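Local coordinates for nitrogenase molybdenum-iron protein alpha chain (Clostridium pasteurianum, PDB 4WES) that binds the iron-sulfur-molybdenum cofactor and, as part of the nitrogenase complex, catalyses the reduction of dinitrogen to ammonia, at residues D328-K333 with F499-V504; G336-L341 with K457-F462; S362-F367 with G437-D442. All coordinates share one frame; numbering follows the deposited sequence.

Interaction 1 of 3, residues D328-K333 with F499-V504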
loop_
_atom_site.group_PDB
_atom_site.type_symbol
_atom_site.label_atom_id
_atom_site.label_comp_id
_atom_site.label_asym_id
_atom_site.label_seq_id
_atom_site.Cartn_x
_atom_site.Cartn_y
_atom_site.Cartn_z
ATOM N N ASP A 328 -30.157 -21.902 -8.613
ATOM C CA ASP A 328 -31.369 -21.143 -9.024
ATOM C C ASP A 328 -31.019 -19.695 -9.323
ATOM O O ASP A 328 -31.523 -19.101 -10.287
ATOM C CB ASP A 328 -32.427 -21.190 -7.927
ATOM C CG ASP A 328 -33.050 -22.554 -7.714
ATOM O OD1 ASP A 328 -33.672 -22.728 -6.635
ATOM O OD2 ASP A 328 -32.879 -23.474 -8.553
ATOM N N TYR A 329 -30.164 -19.105 -8.499
ATOM C CA TYR A 329 -29.714 -17.729 -8.671
ATOM C C TYR A 329 -28.935 -17.568 -9.966
ATOM O O TYR A 329 -29.163 -16.604 -10.696
ATOM C CB TYR A 329 -28.865 -17.332 -7.471
ATOM C CG TYR A 329 -28.236 -15.956 -7.508
ATOM C CD1 TYR A 329 -29.010 -14.835 -7.287
ATOM C CD2 TYR A 329 -26.883 -15.790 -7.668
ATOM C CE1 TYR A 329 -28.469 -13.584 -7.273
ATOM C CE2 TYR A 329 -26.324 -14.517 -7.668
ATOM C CZ TYR A 329 -27.130 -13.420 -7.459
ATOM O OH TYR A 329 -26.602 -12.141 -7.453
ATOM N N PHE A 330 -28.036 -18.500 -10.268
ATOM C CA PHE A 330 -27.274 -18.379 -11.506
ATOM C C PHE A 330 -28.215 -18.359 -12.704
ATOM O O PHE A 330 -28.037 -17.562 -13.650
ATOM C CB PHE A 330 -26.274 -19.513 -11.642
ATOM C CG PHE A 330 -25.307 -19.634 -10.486
ATOM C CD1 PHE A 330 -24.903 -18.547 -9.758
ATOM C CD2 PHE A 330 -24.848 -20.905 -10.105
ATOM C CE1 PHE A 330 -24.037 -18.695 -8.688
ATOM C CE2 PHE A 330 -23.993 -21.061 -9.041
ATOM C CZ PHE A 330 -23.586 -19.957 -8.331
ATOM N N LYS A 331 -29.174 -19.283 -12.720
ATOM C CA LYS A 331 -30.129 -19.338 -13.827
ATOM C C LYS A 331 -30.953 -18.035 -13.900
ATOM O O LYS A 331 -31.155 -17.482 -14.990
ATOM C CB LYS A 331 -31.009 -20.573 -13.728
ATOM C CG LYS A 331 -31.950 -20.723 -14.916
ATOM C CD LYS A 331 -32.624 -22.068 -14.946
ATOM C CE LYS A 331 -33.518 -22.225 -16.162
ATOM N NZ LYS A 331 -34.334 -23.450 -16.011
ATOM N N GLU A 332 -31.429 -17.543 -12.761
ATOM C CA GLU A 332 -32.182 -16.296 -12.742
ATOM C C GLU A 332 -31.366 -15.154 -13.372
ATOM O O GLU A 332 -31.887 -14.345 -14.148
ATOM C CB GLU A 332 -32.603 -15.927 -11.314
ATOM C CG GLU A 332 -33.542 -14.730 -11.251
ATOM C CD GLU A 332 -33.352 -13.845 -10.028
ATOM O OE1 GLU A 332 -33.045 -14.335 -8.913
ATOM O OE2 GLU A 332 -33.536 -12.626 -10.197
ATOM N N LYS A 333 -30.103 -15.075 -12.994
ATOM C CA LYS A 333 -29.275 -13.948 -13.374
ATOM C C LYS A 333 -28.681 -14.038 -14.768
ATOM O O LYS A 333 -28.286 -13.008 -15.354
ATOM C CB LYS A 333 -28.163 -13.762 -12.345
ATOM C CG LYS A 333 -28.660 -13.343 -10.972
ATOM C CD LYS A 333 -29.337 -11.983 -10.976
ATOM C CE LYS A 333 -29.598 -11.500 -9.559
ATOM N NZ LYS A 333 -30.110 -10.096 -9.507
ATOM N N PHE A 499 -17.802 -20.965 -9.878
ATOM C CA PHE A 499 -17.872 -20.494 -11.254
ATOM C C PHE A 499 -19.084 -19.587 -11.443
ATOM O O PHE A 499 -18.964 -18.506 -12.037
ATOM C CB PHE A 499 -17.991 -21.714 -12.188
ATOM C CG PHE A 499 -18.143 -21.352 -13.636
ATOM C CD1 PHE A 499 -19.379 -21.255 -14.245
ATOM C CD2 PHE A 499 -17.041 -21.136 -14.437
ATOM C CE1 PHE A 499 -19.513 -20.897 -15.584
ATOM C CE2 PHE A 499 -17.180 -20.800 -15.774
ATOM C CZ PHE A 499 -18.406 -20.685 -16.327
ATOM N N GLY A 500 -20.241 -20.002 -10.959
ATOM C CA GLY A 500 -21.437 -19.211 -11.174
ATOM C C GLY A 500 -21.392 -17.855 -10.521
ATOM O O GLY A 500 -21.773 -16.852 -11.140
ATOM N N HIS A 501 -20.893 -17.766 -9.301
ATOM C CA HIS A 501 -20.806 -16.465 -8.655
ATOM C C HIS A 501 -19.832 -15.561 -9.360
ATOM O O HIS A 501 -20.060 -14.350 -9.461
ATOM C CB HIS A 501 -20.538 -16.574 -7.156
ATOM C CG HIS A 501 -21.759 -16.902 -6.370
ATOM N ND1 HIS A 501 -22.853 -16.061 -6.307
ATOM C CD2 HIS A 501 -22.084 -18.022 -5.684
ATOM C CE1 HIS A 501 -23.784 -16.642 -5.569
ATOM N NE2 HIS A 501 -23.358 -17.843 -5.205
ATOM N N GLU A 502 -18.696 -16.100 -9.800
ATOM C CA GLU A 502 -17.761 -15.295 -10.541
ATOM C C GLU A 502 -18.371 -14.780 -11.842
ATOM O O GLU A 502 -18.093 -13.643 -12.279
ATOM C CB GLU A 502 -16.455 -16.053 -10.776
ATOM C CG GLU A 502 -15.621 -16.158 -9.511
ATOM C CD GLU A 502 -15.007 -14.843 -9.039
ATOM O OE1 GLU A 502 -14.768 -13.998 -9.859
ATOM O OE2 GLU A 502 -14.696 -14.753 -7.837
ATOM N N LEU A 503 -19.148 -15.616 -12.511
ATOM C CA LEU A 503 -19.747 -15.264 -13.777
ATOM C C LEU A 503 -20.800 -14.177 -13.606
ATOM O O LEU A 503 -20.799 -13.161 -14.335
ATOM C CB LEU A 503 -20.297 -16.489 -14.471
ATOM C CG LEU A 503 -20.846 -16.240 -15.891
ATOM C CD1 LEU A 503 -19.845 -15.535 -16.765
ATOM C CD2 LEU A 503 -21.269 -17.576 -16.480
ATOM N N VAL A 504 -21.690 -14.362 -12.646
ATOM C CA VAL A 504 -22.686 -13.321 -12.330
ATOM C C VAL A 504 -21.972 -12.039 -11.947
ATOM O O VAL A 504 -22.312 -10.942 -12.434
ATOM C CB VAL A 504 -23.622 -13.802 -11.187
ATOM C CG1 VAL A 504 -24.500 -12.640 -10.721
ATOM C CG2 VAL A 504 -24.441 -14.960 -11.644
#

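Interaction 2 of 3, residues G336-L341 with K457-F462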
loop_
_atom_site.group_PDB
_atom_site.type_symbol
_atom_site.label_atom_id
_atom_site.label_comp_id
_atom_site.label_asym_id
_atom_site.label_seq_id
_atom_site.Cartn_x
_atom_site.Cartn_y
_atom_site.Cartn_z
ATOM N N GLY A 336 -30.898 -16.641 -20.840
ATOM C CA GLY A 336 -31.146 -15.826 -22.029
ATOM C C GLY A 336 -29.957 -15.141 -22.595
ATOM O O GLY A 336 -30.075 -14.468 -23.628
ATOM N N LYS A 337 -28.810 -15.270 -21.958
ATOM C CA LYS A 337 -27.592 -14.683 -22.481
ATOM C C LYS A 337 -26.888 -15.655 -23.409
ATOM O O LYS A 337 -27.186 -16.856 -23.428
ATOM C CB LYS A 337 -26.704 -14.281 -21.318
ATOM C CG LYS A 337 -27.363 -13.212 -20.485
ATOM C CD LYS A 337 -26.556 -12.781 -19.319
ATOM C CE LYS A 337 -27.309 -11.869 -18.411
ATOM N NZ LYS A 337 -27.564 -10.573 -19.079
ATOM N N THR A 338 -25.973 -15.136 -24.210
ATOM C CA THR A 338 -25.231 -15.932 -25.182
ATOM C C THR A 338 -23.734 -15.915 -24.873
ATOM O O THR A 338 -23.185 -14.967 -24.305
ATOM C CB THR A 338 -25.453 -15.403 -26.623
ATOM O OG1 THR A 338 -25.011 -14.052 -26.676
ATOM C CG2 THR A 338 -26.909 -15.525 -27.017
ATOM N N ALA A 339 -23.078 -16.992 -25.312
ATOM C CA ALA A 339 -21.661 -17.204 -25.030
ATOM C C ALA A 339 -20.930 -17.755 -26.234
ATOM O O ALA A 339 -21.502 -18.472 -27.072
ATOM C CB ALA A 339 -21.493 -18.146 -23.846
ATOM N N CYS A 340 -19.621 -17.497 -26.243
ATOM C CA CYS A 340 -18.669 -18.202 -27.105
ATOM C C CYS A 340 -17.594 -18.830 -26.189
ATOM O O CYS A 340 -17.289 -18.268 -25.154
ATOM C CB CYS A 340 -18.016 -17.235 -28.088
ATOM S SG CYS A 340 -19.140 -16.208 -29.039
ATOM N N LEU A 341 -17.053 -19.957 -26.648
ATOM C CA LEU A 341 -15.978 -20.624 -25.906
ATOM C C LEU A 341 -14.818 -20.957 -26.805
ATOM O O LEU A 341 -14.993 -21.634 -27.812
ATOM C CB LEU A 341 -16.446 -21.926 -25.250
ATOM C CG LEU A 341 -17.616 -21.860 -24.316
ATOM C CD1 LEU A 341 -18.923 -22.049 -25.005
ATOM C CD2 LEU A 341 -17.488 -22.922 -23.236
ATOM N N LYS A 457 -22.472 -10.331 -31.322
ATOM C CA LYS A 457 -22.657 -9.528 -30.125
ATOM C C LYS A 457 -22.974 -10.420 -28.917
ATOM O O LYS A 457 -23.969 -10.250 -28.230
ATOM C CB LYS A 457 -23.707 -8.444 -30.334
ATOM C CG LYS A 457 -23.393 -7.565 -31.553
ATOM C CD LYS A 457 -24.356 -6.437 -31.738
ATOM C CE LYS A 457 -24.129 -5.763 -33.095
ATOM N NZ LYS A 457 -22.709 -5.378 -33.378
ATOM N N PRO A 458 -22.077 -11.371 -28.618
ATOM C CA PRO A 458 -22.335 -12.247 -27.480
ATOM C C PRO A 458 -22.269 -11.503 -26.160
ATOM O O PRO A 458 -21.555 -10.484 -26.030
ATOM C CB PRO A 458 -21.190 -13.270 -27.564
ATOM C CG PRO A 458 -20.066 -12.475 -28.160
ATOM C CD PRO A 458 -20.743 -11.583 -29.196
ATOM N N ASP A 459 -22.948 -12.034 -25.145
ATOM C CA ASP A 459 -22.836 -11.455 -23.799
ATOM C C ASP A 459 -21.518 -11.773 -23.098
ATOM O O ASP A 459 -21.130 -11.067 -22.185
ATOM C CB ASP A 459 -23.975 -11.937 -22.925
ATOM C CG ASP A 459 -25.315 -11.476 -23.415
ATOM O OD1 ASP A 459 -25.604 -10.284 -23.270
ATOM O OD2 ASP A 459 -26.057 -12.260 -24.013
ATOM N N MET A 460 -20.885 -12.867 -23.491
ATOM C CA MET A 460 -19.658 -13.283 -22.848
ATOM C C MET A 460 -18.863 -14.138 -23.820
ATOM O O MET A 460 -19.420 -14.851 -24.640
ATOM C CB MET A 460 -19.975 -14.048 -21.555
ATOM C CG MET A 460 -20.687 -15.367 -21.769
ATOM S SD MET A 460 -21.539 -16.051 -20.350
ATOM C CE MET A 460 -23.079 -15.151 -20.467
ATOM N N PHE A 461 -17.527 -14.096 -23.681
ATOM C CA PHE A 461 -16.642 -14.848 -24.564
ATOM C C PHE A 461 -15.538 -15.418 -23.690
ATOM O O PHE A 461 -14.695 -14.693 -23.204
ATOM C CB PHE A 461 -16.111 -13.955 -25.697
ATOM C CG PHE A 461 -15.596 -14.703 -26.897
ATOM C CD1 PHE A 461 -16.006 -14.349 -28.177
ATOM C CD2 PHE A 461 -14.691 -15.761 -26.764
ATOM C CE1 PHE A 461 -15.554 -15.037 -29.257
ATOM C CE2 PHE A 461 -14.250 -16.466 -27.867
ATOM C CZ PHE A 461 -14.687 -16.093 -29.112
ATOM N N PHE A 462 -15.610 -16.736 -23.472
ATOM C CA PHE A 462 -14.632 -17.434 -22.625
ATOM C C PHE A 462 -13.406 -17.782 -23.461
ATOM O O PHE A 462 -13.543 -18.390 -24.523
ATOM C CB PHE A 462 -15.243 -18.711 -22.062
ATOM C CG PHE A 462 -16.417 -18.504 -21.158
ATOM C CD1 PHE A 462 -17.709 -18.546 -21.643
ATOM C CD2 PHE A 462 -16.228 -18.267 -19.825
ATOM C CE1 PHE A 462 -18.788 -18.365 -20.820
ATOM C CE2 PHE A 462 -17.310 -18.080 -18.984
ATOM C CZ PHE A 462 -18.588 -18.104 -19.472
HETATM O O HOH W 1 -25.289 -9.596 -20.389
HETATM O O HOH W 2 -26.004 -12.266 -28.301
#

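Interaction 3 of 3, residues S362-F367 with G437-D442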
loop_
_atom_site.group_PDB
_atom_site.type_symbol
_atom_site.label_atom_id
_atom_site.label_comp_id
_atom_site.label_asym_id
_atom_site.label_seq_id
_atom_site.Cartn_x
_atom_site.Cartn_y
_atom_site.Cartn_z
ATOM N N SER A 362 -24.668 -21.287 -25.924
ATOM C CA SER A 362 -23.354 -21.314 -26.526
ATOM C C SER A 362 -23.440 -21.354 -28.038
ATOM O O SER A 362 -23.847 -22.353 -28.612
ATOM C CB SER A 362 -22.524 -22.476 -25.997
ATOM O OG SER A 362 -22.361 -22.355 -24.596
ATOM N N LEU A 363 -23.063 -20.261 -28.682
ATOM C CA LEU A 363 -23.262 -20.108 -30.126
ATOM C C LEU A 363 -22.048 -20.445 -30.958
ATOM O O LEU A 363 -22.177 -20.745 -32.144
ATOM C CB LEU A 363 -23.657 -18.659 -30.413
ATOM C CG LEU A 363 -25.012 -18.256 -29.834
ATOM C CD1 LEU A 363 -25.382 -16.831 -30.226
ATOM C CD2 LEU A 363 -26.070 -19.224 -30.335
ATOM N N VAL A 364 -20.866 -20.340 -30.348
ATOM C CA VAL A 364 -19.599 -20.480 -31.040
ATOM C C VAL A 364 -18.683 -21.275 -30.112
ATOM O O VAL A 364 -18.614 -20.961 -28.920
ATOM C CB VAL A 364 -18.944 -19.096 -31.284
ATOM C CG1 VAL A 364 -17.574 -19.285 -31.903
ATOM C CG2 VAL A 364 -19.836 -18.189 -32.123
ATOM N N ALA A 365 -17.981 -22.261 -30.651
ATOM C CA ALA A 365 -16.974 -22.962 -29.872
ATOM C C ALA A 365 -15.843 -23.396 -30.759
ATOM O O ALA A 365 -16.007 -23.643 -31.956
ATOM C CB ALA A 365 -17.568 -24.168 -29.180
ATOM N N GLY A 366 -14.647 -23.504 -30.175
ATOM C CA GLY A 366 -13.504 -23.979 -30.929
ATOM C C GLY A 366 -12.395 -24.368 -29.993
ATOM O O GLY A 366 -12.435 -24.079 -28.789
ATOM N N PHE A 367 -11.377 -24.992 -30.560
ATOM C CA PHE A 367 -10.175 -25.359 -29.860
ATOM C C PHE A 367 -8.952 -24.838 -30.564
ATOM O O PHE A 367 -8.913 -24.760 -31.803
ATOM C CB PHE A 367 -10.053 -26.878 -29.812
ATOM C CG PHE A 367 -11.079 -27.594 -28.977
ATOM C CD1 PHE A 367 -11.173 -27.409 -27.598
ATOM C CD2 PHE A 367 -11.930 -28.533 -29.573
ATOM C CE1 PHE A 367 -12.069 -28.146 -26.833
ATOM C CE2 PHE A 367 -12.811 -29.281 -28.791
ATOM C CZ PHE A 367 -12.882 -29.073 -27.435
ATOM N N GLY A 437 -27.344 -24.781 -35.752
ATOM C CA GLY A 437 -27.111 -23.383 -36.098
ATOM C C GLY A 437 -25.893 -22.711 -35.484
ATOM O O GLY A 437 -25.669 -21.519 -35.642
ATOM N N THR A 438 -25.092 -23.509 -34.782
ATOM C CA THR A 438 -23.879 -23.047 -34.122
ATOM C C THR A 438 -22.653 -23.231 -35.023
ATOM O O THR A 438 -22.688 -23.980 -36.003
ATOM C CB THR A 438 -23.711 -23.759 -32.757
ATOM O OG1 THR A 438 -23.592 -25.163 -32.951
ATOM C CG2 THR A 438 -24.853 -23.392 -31.837
ATOM N N ILE A 439 -21.573 -22.551 -34.661
ATOM C CA ILE A 439 -20.377 -22.569 -35.456
ATOM C C ILE A 439 -19.180 -23.037 -34.648
ATOM O O ILE A 439 -19.036 -22.701 -33.474
ATOM C CB ILE A 439 -20.128 -21.184 -36.106
ATOM C CG1 ILE A 439 -19.041 -21.182 -37.196
ATOM C CG2 ILE A 439 -19.895 -20.109 -35.065
ATOM C CD1 ILE A 439 -19.084 -19.939 -38.051
ATOM N N LEU A 440 -18.322 -23.808 -35.322
ATOM C CA LEU A 440 -17.079 -24.271 -34.759
ATOM C C LEU A 440 -15.934 -23.629 -35.521
ATOM O O LEU A 440 -15.957 -23.584 -36.745
ATOM C CB LEU A 440 -16.994 -25.791 -34.864
ATOM C CG LEU A 440 -18.008 -26.503 -33.962
ATOM C CD1 LEU A 440 -19.334 -26.753 -34.638
ATOM C CD2 LEU A 440 -17.464 -27.749 -33.285
ATOM N N ILE A 441 -14.926 -23.158 -34.763
ATOM C CA ILE A 441 -13.761 -22.511 -35.370
ATOM C C ILE A 441 -12.481 -23.103 -34.761
ATOM O O ILE A 441 -12.144 -22.858 -33.598
ATOM C CB ILE A 441 -13.750 -20.983 -35.156
ATOM C CG1 ILE A 441 -15.062 -20.332 -35.639
ATOM C CG2 ILE A 441 -12.542 -20.405 -35.874
ATOM C CD1 ILE A 441 -15.167 -18.860 -35.287
ATOM N N ASP A 442 -11.755 -23.863 -35.558
ATOM C CA ASP A 442 -10.487 -24.450 -35.152
ATOM C C ASP A 442 -9.363 -23.441 -35.353
ATOM O O ASP A 442 -9.267 -22.788 -36.392
ATOM C CB ASP A 442 -10.220 -25.727 -35.947
ATOM C CG ASP A 442 -8.902 -26.361 -35.619
ATOM O OD1 ASP A 442 -8.800 -26.882 -34.485
ATOM O OD2 ASP A 442 -7.992 -26.310 -36.470
HETATM O O HOH W 3 -23.632 -19.110 -34.138
#

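Interaction 1 of 3, residues D328-K333 with F499-V504
NE2 of His-501 hydrogen-bonds to Asp-326 OD1, and the imidazole held in this way presents a face to Phe-330. The bond runs from helix 492-507 to helix 306-334, as does the aromatic cluster of Tyr-329, Phe-330 and His-501 beside it. In these segments the two helices run nearly parallel, 28° apart, with their axes 9.8 Å from each other at closest approach. No hydrogen bond joins the two segments themselves, so the cluster and its aliphatic neighbours make the contact.

Phe-330 does two jobs at once. The edge of its ring stands T-shaped on His-501, planes at 80°, with CE1 over the centre of the imidazole. One face of the same benzene ring lies on the backbone of Gly-500, whose CA sits 3.5 Å from the ring centroid in a CH-pi contact. Gly-500 has no side chain to hold the ring off, and CE1 of Phe-330 comes within 3.3 Å of its carbonyl carbon C. Phe-358 meets the Phe-330 ring from outside the two helices.

Tyr-329 lies on the partly exposed side. Tyr-329 CD2 is 3.8 Å from His-501 CE1, the rings meeting rim to rim with neither lying over the other.

Val-504, one turn beyond Gly-500, gives its two methyls different neighbours. Val-504 CG2 touches both Lys-333 CB and Phe-330 CD1, the latter at 4.1 Å, while Val-504 CG1 meets the phenol end of Tyr-329, 3.9 Å from Tyr-329 OH.

Interaction 2 of 3, residues G336-L341 with K457-F462
Asp-459 meets Lys-337 and Thr-338 just ahead of the point where strands 338-343 and 460-462 pair in parallel. Its CB lies 3.4 Å from Thr-338 O. Chi1 of -64° puts Asp-459 CG anti to the carbonyl carbon, 3.8 Å from Lys-337 CB; the two side chains cross at about a right angle. At the tip the oxygens part company. OD2 of Asp-459 accepts a 2.9 Å, fairly straight (161°) hydrogen bond from Thr-338 N on its anti lone pair. OD1 takes a hydrogen from a water, which accepts from Lys-337 NZ. Asp-459 N donates to Thr-338 OG1, and Thr-338 O takes weak bonds from both Asp-459 N and Met-460 N. A second water links Thr-338 OG1 to Lys-457 O.

Beyond this polar end Cys-340 N donates to Met-460 O, and Phe-462 N to Cys-340 O at 2.8 Å. Side chains alternate between the two faces of the sheet. On one, Cys-340 sets CB over the centre of the Phe-461 ring, 3.4 Å from the centroid, with SG oblique to the ring and also against Pro-458; helix 446-456 packs on this side. On the other, Ala-339 CB touches Met-460 CG, and Phe-462 and Met-460 go on to meet helix 492-507. Strand 460-462 is the outermost of this sheet within the chain, with 338-343 inside it, and the Phe-462 side chain is about 8 Å from that of the cluster ligand His-482.

The chemistry thus changes along the pair, from a carboxylate and waters to apolar packing. Lys-337 NZ and Asp-459 OD1 do not touch, 4.6 Å apart; one water joins them, so any attraction between the charges is probably modest.

Interaction 3 of 3, residues S362-F367 with G437-D442
Val-364 and Ile-439 lie side by side and point the same way, their CG2 methyls 3.5 Å apart. On the same face, Val-364 CG1 reaches CD1 of Ile-441. Beneath these side chains the backbones of 362-367 and 437-442 run parallel and exchange three hydrogen bonds. Ile-439 N donates to Leu-363 O at 3.2 Å. Ala-365 N returns a bond to Ile-439 O at 3.0 Å, and Ile-441 N gives one to Ala-365 O at 3.0 Å. Leu-363 O also accepts from a water. Ahead of the paired residues, Thr-438, its OG1 bonded to His-435 O, rests its CB against Leu-363 O at 3.4 Å.

One bond of the series is then missing. Gly-366 has no side chain and brings its CA to within 3.2 Å of Ile-441 O, in a CA-H...O contact. This buried carbonyl has no hydrogen-bonding partner in the model. Phe-367 N, which would be next in line, bonds instead to Tyr-375 OH, a hydroxyl that also bonds to Asp-442 OD1 and so links the two chains, while His-24 ND1 holds Asp-442 OD2. The backbones of Phe-367 and Asp-443 bond again just beyond.

Farther out, Val-452 of helix 446-456 packs on Val-364 and Ile-441, Met-430 lies against Ala-365 and Leu-440 on the opposite face, and strand 25-27 flanks 439-441 on its far side. Strand 361-367 ends with the Phe-367 side chain about 6 Å from the iron-sulfur-molybdenum cluster. Four parallel strands with an antiparallel one at the edge, lying between helices and with the C-terminal end of a central strand turned to a cofactor, fit the Rossmann-like domains of the nitrogenase component 1 family.

Interactions 2 and 3 share one sheet, their centres 11 Å apart. Strands 338-343 and 361-367 are neighbours in it, joined by probable hydrogen bonds from Leu-363 N to Ala-339 O and from Leu-341 N to Val-364 O, both 2.9 Å. Interaction 1 packs against the outer part of this sheet: Phe-499 CZ lies 3.9 Å from Phe-462 CE2, and Leu-503 touches Phe-462 and Met-460. Along the chain the three are nested, interaction 3 inside 2 and 2 inside 1. Interaction 1 is away from the cofactor sites, whereas Leu-341 of interaction 2 has its side chain about 10 Å from the iron-sulfur-molybdenum cluster, and the Phe-367 side chain of interaction 3 is about 6 Å from it.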